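Side-chain contacts in inositol-3-phosphate synthase (Caenorhabditis elegans, PDB 1VKO), which binds nicotinamide-adenine-dinucleotide through a Rossmann-type domain and belongs to the inositol-3-phosphate synthase family, here in an assembly of four chains: residues A98-M103 with S150-I155; S90-S95 with L447-A452; I197-F202 with D218-H223. One frame throughout, in Å; residues are numbered along the deposited sequence.

In the fold
Contacts 1 and 2 are neighbours, with centres about 10 Å apart, and both draw on helix 87-100: contact 2 uses its middle, contact 1 its C-terminal end. They touch where P151 CB packs 3.9 Å from Y449 CG. Contact 3 stands apart at the start of helix 220-238, its centre about 34 Å from that of contact 1 and about 27 Å from that of contact 2. Along the chain, contact 2 closes a long loop holding the other two, contact 1 first. The parallel sheet relates them: I448 and A452 pack on L79 of strand 77-82, and I155 of strand 154-159 packs on helix 220-238. In this Rossmann-type fold, T91 lies about 8 Å from NAD, whereas contact 3 meets its adenine end.

Contact 1: A98-M103 with S150-I155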
loop_
_atom_site.group_PDB
_atom_site.type_symbol
_atom_site.label_atom_id
_atom_site.label_comp_id
_atom_site.label_asym_id
_atom_site.label_seq_id
_atom_site.Cartn_x
_atom_site.Cartn_y
_atom_site.Cartn_z
ATOM N N ALA A 98 -10.452 -34.142 0.523
ATOM C CA ALA A 98 -11.498 -33.189 0.716
ATOM C C ALA A 98 -12.282 -33.052 -0.560
ATOM O O ALA A 98 -13.507 -33.000 -0.518
ATOM C CB ALA A 98 -10.913 -31.873 1.152
ATOM N N ASN A 99 -11.599 -33.004 -1.705
ATOM C CA ASN A 99 -12.317 -33.007 -3.005
ATOM C C ASN A 99 -13.003 -34.333 -3.385
ATOM O O ASN A 99 -14.053 -34.323 -4.014
ATOM C CB ASN A 99 -11.423 -32.536 -4.145
ATOM C CG ASN A 99 -11.236 -31.050 -4.146
ATOM O OD1 ASN A 99 -11.913 -30.321 -4.890
ATOM N ND2 ASN A 99 -10.312 -30.574 -3.311
ATOM N N GLN A 100 -12.410 -35.458 -3.015
ATOM C CA GLN A 100 -13.025 -36.774 -3.251
ATOM C C GLN A 100 -14.387 -36.879 -2.585
ATOM O O GLN A 100 -15.353 -37.336 -3.202
ATOM C CB GLN A 100 -12.125 -37.876 -2.722
ATOM C CG GLN A 100 -10.973 -38.271 -3.634
ATOM C CD GLN A 100 -9.969 -39.174 -2.940
ATOM O OE1 GLN A 100 -9.870 -39.164 -1.721
ATOM N NE2 GLN A 100 -9.181 -39.919 -3.721
ATOM N N TYR A 101 -14.481 -36.411 -1.340
ATOM C CA TYR A 101 -15.724 -36.467 -0.579
ATOM C C TYR A 101 -16.555 -35.202 -0.610
ATOM O O TYR A 101 -17.564 -35.109 0.095
ATOM C CB TYR A 101 -15.413 -36.832 0.860
ATOM C CG TYR A 101 -14.841 -38.221 0.950
ATOM C CD1 TYR A 101 -13.473 -38.436 0.851
ATOM C CD2 TYR A 101 -15.677 -39.327 1.084
ATOM C CE1 TYR A 101 -12.944 -39.715 0.910
ATOM C CE2 TYR A 101 -15.154 -40.623 1.152
ATOM C CZ TYR A 101 -13.792 -40.801 1.057
ATOM O OH TYR A 101 -13.266 -42.055 1.122
ATOM N N ALA A 102 -16.129 -34.217 -1.405
ATOM C CA ALA A 102 -16.856 -32.959 -1.522
ATOM C C ALA A 102 -17.159 -32.316 -0.161
ATOM O O ALA A 102 -18.293 -31.896 0.117
ATOM C CB ALA A 102 -18.129 -33.177 -2.313
ATOM N N MET A 103 -16.130 -32.206 0.676
ATOM C CA MET A 103 -16.301 -31.658 2.020
ATOM C C MET A 103 -16.611 -30.175 2.015
ATOM O O MET A 103 -16.084 -29.407 1.193
ATOM C CB MET A 103 -15.109 -31.977 2.917
ATOM C CG MET A 103 -14.563 -33.413 2.775
ATOM S SD MET A 103 -13.491 -33.917 4.134
ATOM C CE MET A 103 -13.312 -35.666 3.889
ATOM N N SER A 150 -6.893 -36.380 -12.789
ATOM C CA SER A 150 -7.438 -35.479 -11.789
ATOM C C SER A 150 -6.665 -35.759 -10.540
ATOM O O SER A 150 -6.253 -36.903 -10.330
ATOM C CB SER A 150 -8.900 -35.819 -11.508
ATOM O OG SER A 150 -9.267 -35.438 -10.184
ATOM N N PRO A 151 -6.485 -34.777 -9.668
ATOM C CA PRO A 151 -5.730 -35.035 -8.439
ATOM C C PRO A 151 -6.426 -36.083 -7.584
ATOM O O PRO A 151 -5.810 -36.617 -6.676
ATOM C CB PRO A 151 -5.721 -33.676 -7.736
ATOM C CG PRO A 151 -5.887 -32.673 -8.871
ATOM C CD PRO A 151 -6.932 -33.371 -9.756
ATOM N N ASN A 152 -7.695 -36.366 -7.871
ATOM C CA ASN A 152 -8.399 -37.412 -7.163
ATOM C C ASN A 152 -7.830 -38.791 -7.498
ATOM O O ASN A 152 -7.998 -39.712 -6.724
ATOM C CB ASN A 152 -9.915 -37.353 -7.439
ATOM C CG ASN A 152 -10.534 -36.021 -7.021
ATOM O OD1 ASN A 152 -10.043 -35.325 -6.114
ATOM N ND2 ASN A 152 -11.613 -35.657 -7.685
ATOM N N ASP A 153 -7.122 -38.902 -8.628
ATOM C CA ASP A 153 -6.634 -40.185 -9.143
ATOM C C ASP A 153 -5.220 -40.457 -8.680
ATOM O O ASP A 153 -4.618 -41.484 -9.072
ATOM C CB ASP A 153 -6.587 -40.171 -10.673
ATOM C CG ASP A 153 -7.928 -39.960 -11.304
ATOM O OD1 ASP A 153 -8.868 -40.716 -10.943
ATOM O OD2 ASP A 153 -8.125 -39.079 -12.179
ATOM N N LEU A 154 -4.656 -39.522 -7.907
ATOM C CA LEU A 154 -3.267 -39.652 -7.441
ATOM C C LEU A 154 -3.244 -40.393 -6.126
ATOM O O LEU A 154 -3.971 -40.035 -5.201
ATOM C CB LEU A 154 -2.591 -38.287 -7.264
ATOM C CG LEU A 154 -2.357 -37.273 -8.405
ATOM C CD1 LEU A 154 -1.831 -35.925 -7.831
ATOM C CD2 LEU A 154 -1.401 -37.788 -9.514
ATOM N N ILE A 155 -2.427 -41.438 -6.053
ATOM C CA ILE A 155 -2.175 -42.136 -4.795
ATOM C C ILE A 155 -0.908 -41.565 -4.180
ATOM O O ILE A 155 0.149 -41.577 -4.821
ATOM C CB ILE A 155 -1.939 -43.653 -5.059
ATOM C CG1 ILE A 155 -3.223 -44.374 -5.510
ATOM C CG2 ILE A 155 -1.394 -44.311 -3.816
ATOM C CD1 ILE A 155 -3.336 -44.606 -7.029
#
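Q100 and N152 mark the closest backbone approach, their CA atoms 6.1 Å apart, where the final turn of helix 87-100 faces the 3-10 segment 151-153 just ahead of strand 154-159. Both segments turn sharply here. The helix ends in a Schellman motif, with A102 at positive phi and M103 N bonded back to A98 O at 3.0 Å. On the other side S150 opens an ST turn, its OG accepting from N152 N at 2.9 Å.

Between these turns a single hydrogen bond spans the gap. Q100 NE2 donates to N152 O at 3.2 Å and meets a lone pair in the carbonyl plane, although the N-H is bent to 140°. The Q100 chain, extended beyond CG (chi2 169°), carries the amide that far while sliding past N152 in the opposite direction. Its CG runs 4.0 Å from N152 OD1, and the two amide planes lie 40° apart. N99 adds a lighter touch, its CB 3.7 Å from N152 OD1. The polar ends of both asparagines are held by other partners: N152 OD1 by Y116 OH, N99 ND2 by S95 O and N115 O.

Neighbours flank this surface contact, while Q100 remains exposed: P151 packs on Y449 and I453 of helix 440-458, M426 of the second subunit packs on A98 and N99, and I155 pairs through its backbone with strand 77-82.

Contact 2: S90-S95 with L447-A452; sequences STAVGS and LIYDLA
Y449 projects from helix 440-458 onto A92 of helix 87-100, across a steep crossing of -80°; the axes of the short segments 90-95 and 447-452 come within 10.7 Å of each other. Every contact within 4.5 Å runs through Y449, which meets T91, A92 and S95.

Moving along 447-452, I448 comes first. I448 CA and A92 CA are the nearest such pair, 7.3 Å apart, yet the I448 side chain stays at the margin of the contact. Y449 follows and does most of the work. With CG anti to the carbonyl carbon (chi1 -51°), the ring is carried toward the other helix, and its hydroxyl donates to A92 O. That oxygen sits at the ring edge, in the ring plane. The modelled distance of 2.5 Å from Y449 OH to A92 O is very short, and its exact value is doubtful. Y449 CE1, the ring carbon next to CZ, lies 4.1 Å from A92 CB, an apolar touch beside the polar one.

Y449 OH also rests 3.3 Å from S95 CB. S95 OG turns back to T91 O, at 3.0 Å, and this carbonyl is gripped twice: S95 OG and S95 N approach it from opposite faces of its plane.

D450, next in sequence, points to another neighbour and bonds S119, V120 and T121. Around this buried crossing, the Y116 ring stands nearly perpendicular to that of Y449, I448 and A452 pack on L79 of strand 77-82, and F425 of the second subunit packs on S95 of helix 87-100.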
loop_
_atom_site.group_PDB
_atom_site.type_symbol
_atom_site.label_atom_id
_atom_site.label_comp_id
_atom_site.label_asym_id
_atom_site.label_seq_id
_atom_site.Cartn_x
_atom_site.Cartn_y
_atom_site.Cartn_z
ATOM N N SER A 90 0.970 -31.964 3.802
ATOM C CA SER A 90 -0.248 -32.429 4.494
ATOM C C SER A 90 -1.475 -31.778 3.844
ATOM O O SER A 90 -2.567 -32.333 3.820
ATOM C CB SER A 90 -0.191 -32.097 5.980
ATOM O OG SER A 90 -0.074 -30.689 6.170
ATOM N N THR A 91 -1.277 -30.592 3.287
ATOM C CA THR A 91 -2.355 -29.899 2.600
ATOM C C THR A 91 -2.677 -30.526 1.254
ATOM O O THR A 91 -3.848 -30.669 0.919
ATOM C CB THR A 91 -2.001 -28.406 2.434
ATOM O OG1 THR A 91 -1.989 -27.796 3.726
ATOM C CG2 THR A 91 -3.104 -27.672 1.687
ATOM N N ALA A 92 -1.636 -30.840 0.478
ATOM C CA ALA A 92 -1.758 -31.553 -0.771
ATOM C C ALA A 92 -2.592 -32.804 -0.569
ATOM O O ALA A 92 -3.528 -33.047 -1.314
ATOM C CB ALA A 92 -0.383 -31.908 -1.306
ATOM N N VAL A 93 -2.270 -33.571 0.473
ATOM C CA VAL A 93 -2.986 -34.824 0.770
ATOM C C VAL A 93 -4.406 -34.498 1.243
ATOM O O VAL A 93 -5.374 -35.036 0.728
ATOM C CB VAL A 93 -2.235 -35.699 1.834
ATOM C CG1 VAL A 93 -2.942 -37.036 2.085
ATOM C CG2 VAL A 93 -0.825 -35.962 1.426
ATOM N N GLY A 94 -4.518 -33.596 2.210
ATOM C CA GLY A 94 -5.808 -33.208 2.765
ATOM C C GLY A 94 -6.832 -32.820 1.723
ATOM O O GLY A 94 -7.962 -33.320 1.731
ATOM N N SER A 95 -6.433 -31.925 0.821
ATOM C CA SER A 95 -7.310 -31.398 -0.216
ATOM C C SER A 95 -7.775 -32.413 -1.253
ATOM O O SER A 95 -8.889 -32.266 -1.792
ATOM C CB SER A 95 -6.658 -30.212 -0.921
ATOM O OG SER A 95 -6.263 -29.221 0.011
ATOM N N LEU A 447 0.025 -26.542 -7.194
ATOM C CA LEU A 447 1.190 -26.594 -8.084
ATOM C C LEU A 447 1.872 -27.940 -7.963
ATOM O O LEU A 447 2.505 -28.432 -8.896
ATOM C CB LEU A 447 2.190 -25.477 -7.758
ATOM C CG LEU A 447 2.097 -24.078 -8.388
ATOM C CD1 LEU A 447 0.712 -23.488 -8.351
ATOM C CD2 LEU A 447 3.072 -23.130 -7.704
ATOM N N ILE A 448 1.761 -28.541 -6.798
ATOM C CA ILE A 448 2.240 -29.874 -6.653
ATOM C C ILE A 448 1.359 -30.773 -7.522
ATOM O O ILE A 448 1.882 -31.648 -8.203
ATOM C CB ILE A 448 2.226 -30.321 -5.204
ATOM C CG1 ILE A 448 3.369 -29.640 -4.429
ATOM C CG2 ILE A 448 2.360 -31.866 -5.148
ATOM C CD1 ILE A 448 3.249 -29.749 -2.943
ATOM N N TYR A 449 0.037 -30.545 -7.542
ATOM C CA TYR A 449 -0.816 -31.387 -8.378
ATOM C C TYR A 449 -0.484 -31.143 -9.838
ATOM O O TYR A 449 -0.421 -32.083 -10.588
ATOM C CB TYR A 449 -2.319 -31.197 -8.164
ATOM C CG TYR A 449 -2.821 -31.266 -6.764
ATOM C CD1 TYR A 449 -2.328 -32.184 -5.857
ATOM C CD2 TYR A 449 -3.823 -30.398 -6.349
ATOM C CE1 TYR A 449 -2.831 -32.246 -4.551
ATOM C CE2 TYR A 449 -4.335 -30.445 -5.062
ATOM C CZ TYR A 449 -3.839 -31.363 -4.184
ATOM O OH TYR A 449 -4.303 -31.343 -2.907
ATOM N N ASP A 450 -0.207 -29.902 -10.239
ATOM C CA ASP A 450 0.087 -29.656 -11.644
ATOM C C ASP A 450 1.394 -30.273 -12.102
ATOM O O ASP A 450 1.481 -30.796 -13.238
ATOM C CB ASP A 450 0.116 -28.177 -11.970
ATOM C CG ASP A 450 -1.233 -27.484 -11.759
ATOM O OD1 ASP A 450 -2.282 -28.082 -12.109
ATOM O OD2 ASP A 450 -1.323 -26.321 -11.276
ATOM N N LEU A 451 2.433 -30.188 -11.266
ATOM C CA LEU A 451 3.738 -30.743 -11.670
ATOM C C LEU A 451 3.601 -32.266 -11.884
ATOM O O LEU A 451 3.998 -32.818 -12.917
ATOM C CB LEU A 451 4.829 -30.405 -10.652
ATOM C CG LEU A 451 5.262 -28.936 -10.512
ATOM C CD1 LEU A 451 5.756 -28.693 -9.095
ATOM C CD2 LEU A 451 6.327 -28.533 -11.530
ATOM N N ALA A 452 3.009 -32.945 -10.917
ATOM C CA ALA A 452 2.823 -34.372 -11.052
ATOM C C ALA A 452 2.067 -34.623 -12.366
ATOM O O ALA A 452 2.438 -35.513 -13.148
ATOM C CB ALA A 452 2.057 -34.932 -9.844
#

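Contact 3: I197-F202 with D218-H223; sequences IYYPDF and DNKLEH. With NAD (nicotinamide-adenine-dinucleotide), chain G.
Y199 and H223 meet over the first turn of helix 220-238, which N219 opens as N-cap: its OD1 accepts from E222 N at 3.1 Å and more weakly from L221 N. Here the packing is tight. Y199 OH lies 2.9 Å from H223 ND1, in the plane of the imidazole and at its edge, in a hydrogen bond that either group could donate. The rings therefore meet rim to rim, planes 39° apart. I197 CG2 lies over one face of Y199, toward the rim; N219 O sits 3.3 Å above the centre of the H223 ring. H223 NE2 is bonded to P216 O, so the imidazole is held at both nitrogens. The buried K220 chain, extended beyond CG, passes Y199 at a slant, K220 CG 3.2 Å from Y199 OH.

The looser, solvent side belongs to exposed D201. K220 NZ, bound by E276 O and V279 O, also donates soundly to a water, whose onward bond to D201 OD2 is weak.

The I197 side chain packs on I284 and F285 of helix 281-291, while its backbone meets NAD: NAD N6A donates a weak bond, bent to 124°, to I197 O at 2.9 Å.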
loop_
_atom_site.group_PDB
_atom_site.type_symbol
_atom_site.label_atom_id
_atom_site.label_comp_id
_atom_site.label_asym_id
_atom_site.label_seq_id
_atom_site.Cartn_x
_atom_site.Cartn_y
_atom_site.Cartn_z
ATOM N N ILE A 197 16.046 -39.605 5.190
ATOM C CA ILE A 197 17.466 -39.338 5.321
ATOM C C ILE A 197 17.511 -37.993 6.004
ATOM O O ILE A 197 16.800 -37.086 5.595
ATOM C CB ILE A 197 18.063 -39.247 3.912
ATOM C CG1 ILE A 197 17.815 -40.540 3.163
ATOM C CG2 ILE A 197 19.558 -38.945 3.932
ATOM C CD1 ILE A 197 18.161 -40.438 1.704
ATOM N N TYR A 198 18.342 -37.851 7.040
ATOM C CA TYR A 198 18.559 -36.565 7.703
ATOM C C TYR A 198 20.052 -36.282 7.779
ATOM O O TYR A 198 20.749 -36.937 8.533
ATOM C CB TYR A 198 17.943 -36.627 9.107
ATOM C CG TYR A 198 18.182 -35.401 9.982
ATOM C CD1 TYR A 198 18.068 -34.118 9.464
ATOM C CD2 TYR A 198 18.511 -35.529 11.324
ATOM C CE1 TYR A 198 18.284 -33.012 10.239
ATOM C CE2 TYR A 198 18.725 -34.413 12.112
ATOM C CZ TYR A 198 18.601 -33.162 11.562
ATOM O OH TYR A 198 18.817 -32.028 12.305
ATOM N N TYR A 199 20.563 -35.311 7.021
ATOM C CA TYR A 199 21.961 -34.901 7.194
ATOM C C TYR A 199 21.976 -33.461 7.745
ATOM O O TYR A 199 21.857 -32.498 6.974
ATOM C CB TYR A 199 22.770 -35.012 5.884
ATOM C CG TYR A 199 22.779 -36.385 5.201
ATOM C CD1 TYR A 199 22.560 -37.569 5.915
ATOM C CD2 TYR A 199 23.048 -36.494 3.847
ATOM C CE1 TYR A 199 22.583 -38.802 5.285
ATOM C CE2 TYR A 199 23.054 -37.720 3.210
ATOM C CZ TYR A 199 22.814 -38.873 3.924
ATOM O OH TYR A 199 22.839 -40.104 3.272
ATOM N N PRO A 200 22.112 -33.305 9.063
ATOM C CA PRO A 200 21.811 -32.028 9.731
ATOM C C PRO A 200 22.406 -30.816 8.997
ATOM O O PRO A 200 21.771 -29.762 8.874
ATOM C CB PRO A 200 22.467 -32.201 11.094
ATOM C CG PRO A 200 22.404 -33.688 11.342
ATOM C CD PRO A 200 22.611 -34.322 10.010
ATOM N N ASP A 201 23.613 -31.009 8.489
ATOM C CA ASP A 201 24.412 -30.003 7.786
ATOM C C ASP A 201 23.846 -29.421 6.465
ATOM O O ASP A 201 24.336 -28.365 5.976
ATOM C CB ASP A 201 25.845 -30.559 7.600
ATOM C CG ASP A 201 25.894 -32.142 7.453
ATOM O OD1 ASP A 201 25.205 -32.890 8.219
ATOM O OD2 ASP A 201 26.619 -32.723 6.590
ATOM N N PHE A 202 22.821 -30.055 5.886
ATOM C CA PHE A 202 22.193 -29.534 4.650
ATOM C C PHE A 202 20.952 -28.658 4.855
ATOM O O PHE A 202 20.471 -28.086 3.885
ATOM C CB PHE A 202 21.920 -30.649 3.598
ATOM C CG PHE A 202 23.173 -31.183 2.913
ATOM C CD1 PHE A 202 23.942 -32.162 3.506
ATOM C CD2 PHE A 202 23.588 -30.686 1.679
ATOM C CE1 PHE A 202 25.129 -32.630 2.913
ATOM C CE2 PHE A 202 24.752 -31.171 1.076
ATOM C CZ PHE A 202 25.510 -32.139 1.692
ATOM N N ASP A 218 25.278 -43.742 8.806
ATOM C CA ASP A 218 25.877 -42.652 7.988
ATOM C C ASP A 218 26.415 -43.128 6.649
ATOM O O ASP A 218 27.168 -42.411 6.003
ATOM C CB ASP A 218 27.039 -41.992 8.725
ATOM C CG ASP A 218 26.654 -41.538 10.116
ATOM O OD1 ASP A 218 25.763 -40.645 10.238
ATOM O OD2 ASP A 218 27.197 -42.026 11.142
ATOM N N ASN A 219 26.059 -44.351 6.269
ATOM C CA ASN A 219 26.430 -44.904 4.978
ATOM C C ASN A 219 25.358 -44.483 3.988
ATOM O O ASN A 219 24.213 -44.937 4.093
ATOM C CB ASN A 219 26.517 -46.438 5.064
ATOM C CG ASN A 219 27.099 -47.091 3.802
ATOM O OD1 ASN A 219 26.727 -46.763 2.662
ATOM N ND2 ASN A 219 27.991 -48.060 4.012
ATOM N N LYS A 220 25.747 -43.631 3.047
ATOM C CA LYS A 220 24.831 -43.001 2.096
ATOM C C LYS A 220 24.343 -43.964 1.024
ATOM O O LYS A 220 23.268 -43.747 0.422
ATOM C CB LYS A 220 25.471 -41.743 1.434
ATOM C CG LYS A 220 25.887 -40.692 2.457
ATOM C CD LYS A 220 26.346 -39.334 1.892
ATOM C CE LYS A 220 26.644 -38.344 3.032
ATOM N NZ LYS A 220 26.857 -36.946 2.516
ATOM N N LEU A 221 25.133 -45.006 0.766
ATOM C CA LEU A 221 24.742 -46.048 -0.198
ATOM C C LEU A 221 23.693 -46.977 0.401
ATOM O O LEU A 221 22.767 -47.414 -0.298
ATOM C CB LEU A 221 25.944 -46.851 -0.716
ATOM C CG LEU A 221 25.600 -48.049 -1.630
ATOM C CD1 LEU A 221 25.127 -47.577 -3.018
ATOM C CD2 LEU A 221 26.786 -48.996 -1.767
ATOM N N GLU A 222 23.808 -47.272 1.691
ATOM C CA GLU A 222 22.720 -47.969 2.359
ATOM C C GLU A 222 21.476 -47.112 2.356
ATOM O O GLU A 222 20.389 -47.618 2.119
ATOM C CB GLU A 222 23.079 -48.304 3.769
ATOM C CG GLU A 222 24.019 -49.480 3.906
ATOM C CD GLU A 222 23.698 -50.269 5.151
ATOM O OE1 GLU A 222 23.573 -49.608 6.219
ATOM O OE2 GLU A 222 23.540 -51.518 5.046
ATOM N N HIS A 223 21.640 -45.794 2.545
ATOM C CA HIS A 223 20.506 -44.880 2.441
ATOM C C HIS A 223 19.863 -44.929 1.077
ATOM O O HIS A 223 18.640 -45.053 0.980
ATOM C CB HIS A 223 20.869 -43.470 2.852
ATOM C CG HIS A 223 21.204 -43.362 4.302
ATOM N ND1 HIS A 223 22.068 -42.412 4.805
ATOM C CD2 HIS A 223 20.819 -44.117 5.356
ATOM C CE1 HIS A 223 22.207 -42.592 6.107
ATOM N NE2 HIS A 223 21.458 -43.619 6.467
HETATM P PA NAD G . 7.329 -27.170 5.941
HETATM O O1A NAD G . 8.317 -26.997 6.992
HETATM O O2A NAD G . 5.986 -27.029 6.529
HETATM O O5B NAD G . 7.594 -28.584 5.272
HETATM C C5B NAD G . 8.851 -29.185 5.366
HETATM C C4B NAD G . 8.640 -30.603 5.862
HETATM O O4B NAD G . 9.686 -31.406 5.362
HETATM C C3B NAD G . 8.697 -30.702 7.360
HETATM O O3B NAD G . 7.746 -31.706 7.678
HETATM C C2B NAD G . 10.042 -31.287 7.686
HETATM O O2B NAD G . 9.781 -32.257 8.697
HETATM C C1B NAD G . 10.384 -32.032 6.399
HETATM N N9A NAD G . 11.803 -32.303 6.055
HETATM C C8A NAD G . 12.916 -31.540 6.237
HETATM N N7A NAD G . 13.984 -32.230 5.779
HETATM C C5A NAD G . 13.602 -33.430 5.303
HETATM C C6A NAD G . 14.285 -34.532 4.759
HETATM N N6A NAD G . 15.622 -34.593 4.643
HETATM N N1A NAD G . 13.563 -35.639 4.395
HETATM C C2A NAD G . 12.212 -35.684 4.586
HETATM N N3A NAD G . 11.580 -34.625 5.153
HETATM C C4A NAD G . 12.238 -33.499 5.503
HETATM O O3 NAD G . 7.558 -26.138 4.713
HETATM P PN NAD G . 6.493 -26.053 3.532
HETATM O O1N NAD G . 5.790 -27.362 3.483
HETATM O O2N NAD G . 5.714 -24.829 3.731
HETATM O O5D NAD G . 7.355 -26.022 2.158
HETATM C C5D NAD G . 8.412 -26.940 1.939
HETATM C C4D NAD G . 9.444 -26.480 0.892
HETATM O O4D NAD G . 8.797 -25.996 -0.259
HETATM C C3D NAD G . 10.370 -25.358 1.375
HETATM O O3D NAD G . 11.665 -25.616 0.909
HETATM C C2D NAD G . 9.905 -24.159 0.588
HETATM O O2D NAD G . 10.909 -23.206 0.279
HETATM C C1D NAD G . 9.437 -24.814 -0.684
HETATM N N1N NAD G . 8.595 -23.824 -1.345
HETATM C C2N NAD G . 7.452 -23.396 -0.746
HETATM C C3N NAD G . 6.689 -22.440 -1.378
HETATM C C7N NAD G . 5.297 -22.296 -0.889
HETATM O O7N NAD G . 4.970 -23.081 0.242
HETATM N N7N NAD G . 4.443 -21.483 -1.524
HETATM C C4N NAD G . 7.065 -21.919 -2.632
HETATM C C5N NAD G . 8.236 -22.353 -3.212
HETATM C C6N NAD G . 9.015 -23.315 -2.549
HETATM O O HOH W 1 26.938 -35.681 5.036
#